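Local coordinates for protein oligoribonuclease (Colwellia psychrerythraea, PDB 6A4D) that probably degrades short RNA oligonucleotides to mononucleotides as a 3'-to-5' exonuclease of the RNase H-like superfamily, at residues 35-38 against 42-45. The protein carries 1 engineered substitution. Numbering follows the deposited sequence.
Sequences ITDS and ILAQ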
ATOM      1  N   ILE A  35     -18.376  -4.878  -1.847  1.00 43.70           N
ATOM      2  CA  ILE A  35     -18.280  -5.330  -0.481  1.00 39.12           C
ATOM      3  C   ILE A  35     -18.331  -6.852  -0.474  1.00 36.67           C
ATOM      4  O   ILE A  35     -19.198  -7.422  -1.120  1.00 33.54           O
ATOM      5  CB  ILE A  35     -19.483  -4.824   0.312  1.00 41.27           C
ATOM      6  CG1 ILE A  35     -19.602  -3.290   0.170  1.00 41.67           C
ATOM      7  CG2 ILE A  35     -19.373  -5.242   1.770  1.00 41.74           C
ATOM      8  CD1 ILE A  35     -18.639  -2.518   1.050  1.00 37.46           C
ATOM      9  N   THR A  36     -17.415  -7.496   0.244  1.00 33.69           N
ATOM     10  CA  THR A  36     -17.425  -8.971   0.444  1.00 32.19           C
ATOM     11  C   THR A  36     -17.434  -9.209   1.906  1.00 32.25           C
ATOM     12  O   THR A  36     -17.122  -8.313   2.667  1.00 33.24           O
ATOM     13  CB  THR A  36     -16.178  -9.698  -0.051  1.00 33.24           C
ATOM     14  OG1 THR A  36     -15.058  -9.285   0.715  1.00 30.61           O
ATOM     15  CG2 THR A  36     -15.891  -9.454  -1.465  1.00 33.33           C
ATOM     16  N   ASP A  37     -17.781 -10.421   2.331  1.00 32.08           N
ATOM     17  CA  ASP A  37     -17.562 -10.774   3.740  1.00 38.64           C
ATOM     18  C   ASP A  37     -16.090 -11.161   3.908  1.00 37.22           C
ATOM     19  O   ASP A  37     -15.294 -11.205   2.931  1.00 34.16           O
ATOM     20  CB  ASP A  37     -18.492 -11.928   4.204  1.00 47.17           C
ATOM     21  CG  ASP A  37     -18.304 -13.230   3.408  1.00 54.23           C
ATOM     22  OD1 ASP A  37     -17.227 -13.413   2.745  1.00 53.42           O
ATOM     23  OD2 ASP A  37     -19.242 -14.078   3.443  1.00 55.73           O
ATOM     24  N   SER A  38     -15.726 -11.512   5.124  1.00 39.24           N
ATOM     25  CA  SER A  38     -14.334 -11.875   5.389  1.00 42.10           C
ATOM     26  C   SER A  38     -13.913 -13.163   4.669  1.00 42.55           C
ATOM     27  O   SER A  38     -12.718 -13.424   4.545  1.00 41.95           O
ATOM     28  CB  SER A  38     -14.091 -11.983   6.879  1.00 41.04           C
ATOM     29  OG  SER A  38     -14.792 -13.089   7.362  1.00 39.91           O
ATOM     30  N   ILE A  42     -19.228 -12.181  -2.206  1.00 39.45           N
ATOM     31  CA  ILE A  42     -19.651 -10.845  -2.595  1.00 41.23           C
ATOM     32  C   ILE A  42     -20.993 -10.521  -1.949  1.00 37.94           C
ATOM     33  O   ILE A  42     -21.914 -11.222  -2.205  1.00 48.98           O
ATOM     34  CB  ILE A  42     -19.684 -10.747  -4.138  1.00 43.17           C
ATOM     35  CG1 ILE A  42     -18.246 -10.765  -4.643  1.00 44.06           C
ATOM     36  CG2 ILE A  42     -20.347  -9.456  -4.604  1.00 47.07           C
ATOM     37  CD1 ILE A  42     -18.081 -10.913  -6.134  1.00 45.48           C
ATOM     38  N   LEU A  43     -21.065  -9.544  -1.051  1.00 37.22           N
ATOM     39  CA  LEU A  43     -22.320  -9.140  -0.411  1.00 39.78           C
ATOM     40  C   LEU A  43     -23.135  -8.054  -1.164  1.00 45.52           C
ATOM     41  O   LEU A  43     -24.350  -7.988  -0.997  1.00 48.37           O
ATOM     42  CB  LEU A  43     -22.103  -8.590   0.978  1.00 36.21           C
ATOM     43  CG  LEU A  43     -21.236  -9.346   1.940  1.00 42.50           C
ATOM     44  CD1 LEU A  43     -21.134  -8.569   3.242  1.00 43.74           C
ATOM     45  CD2 LEU A  43     -21.739 -10.767   2.171  1.00 51.26           C
ATOM     46  N   ALA A  44     -22.464  -7.190  -1.925  1.00 45.88           N
ATOM     47  CA  ALA A  44     -23.100  -6.009  -2.527  1.00 45.28           C
ATOM     48  C   ALA A  44     -22.138  -5.305  -3.463  1.00 47.58           C
ATOM     49  O   ALA A  44     -20.950  -5.152  -3.149  1.00 50.32           O
ATOM     50  CB  ALA A  44     -23.592  -5.042  -1.464  1.00 46.53           C
ATOM     51  N   GLN A  45     -22.657  -4.910  -4.617  1.00 45.57           N
ATOM     52  CA  GLN A  45     -21.902  -4.253  -5.691  1.00 47.53           C
ATOM     53  C   GLN A  45     -22.320  -2.807  -5.664  1.00 47.78           C
ATOM     54  O   GLN A  45     -23.484  -2.509  -5.526  1.00 49.21           O
ATOM     55  CB  GLN A  45     -22.273  -4.885  -7.019  1.00 55.08           C
ATOM     56  CG  GLN A  45     -21.144  -5.637  -7.693  1.00 64.98           C
ATOM     57  CD  GLN A  45     -21.603  -6.757  -8.590  1.00 67.34           C
ATOM     58  OE1 GLN A  45     -22.003  -7.810  -8.093  1.00 74.46           O
ATOM     59  NE2 GLN A  45     -21.497  -6.564  -9.923  1.00 62.04           N
TER
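Leu-43 sets CG beside its own backbone N and opposite its carbonyl carbon (chi1 -48°), which sends the isobutyl group over the backbone at the end of strand 28-36, while Ile-35 turns its CG2 branch anti to the backbone N, to where Leu-43 can meet it. CG of Leu-43 lies 3.6 Å from Asp-37 N, above the peptide link between Thr-36 and Asp-37, and its two methyls part: CD1 meets Ile-35 CG2 at 4.0 Å, and CD2 packs against CB of Asp-37. A classic beta bulge puts the leucine there, because Leu-43 and Ala-44 together face the single residue Ile-35. Ile-35 O accepts the N-H of Leu-43 (N to O 2.8 Å), bent to 143° at the hydrogen, and, more weakly, that of Ala-44 (N to O 3.4 Å). In return Ile-35 N gives Ala-44 O a nearly straight bond of 2.9 Å. Replacing Leu-43 by alanine would probably take away the leucine's share of the packing over the Thr-36–Asp-37 peptide and the CG2 methyl of Ile-35. On the face bearing Thr-36 and Ile-42, a non-hydrogen-bonded pair, the contact is lighter, Thr-36 CG2 lying 4.2 Å from Ile-42 CG1. The threonine hydroxyl is occupied by Asp-37 O (OG1 to O 2.9 Å) and by the indole NE1 of Trp-13, and OD2 of Asp-37 is hydrogen-bonded to Asn-41 ND2 in the turn. The contact thus closes the hairpin of strands 28-36 and 42-50, the latter outermost in the chain's mixed sheet, that of the RNase H-like exonuclease fold; Trp-99 of helix 85-99 packs on Ile-35, Leu-43 and Ala-44, Ile-171 of helix 163-180 meets Thr-36, and strand 11-18 runs along the other edge of 28-36.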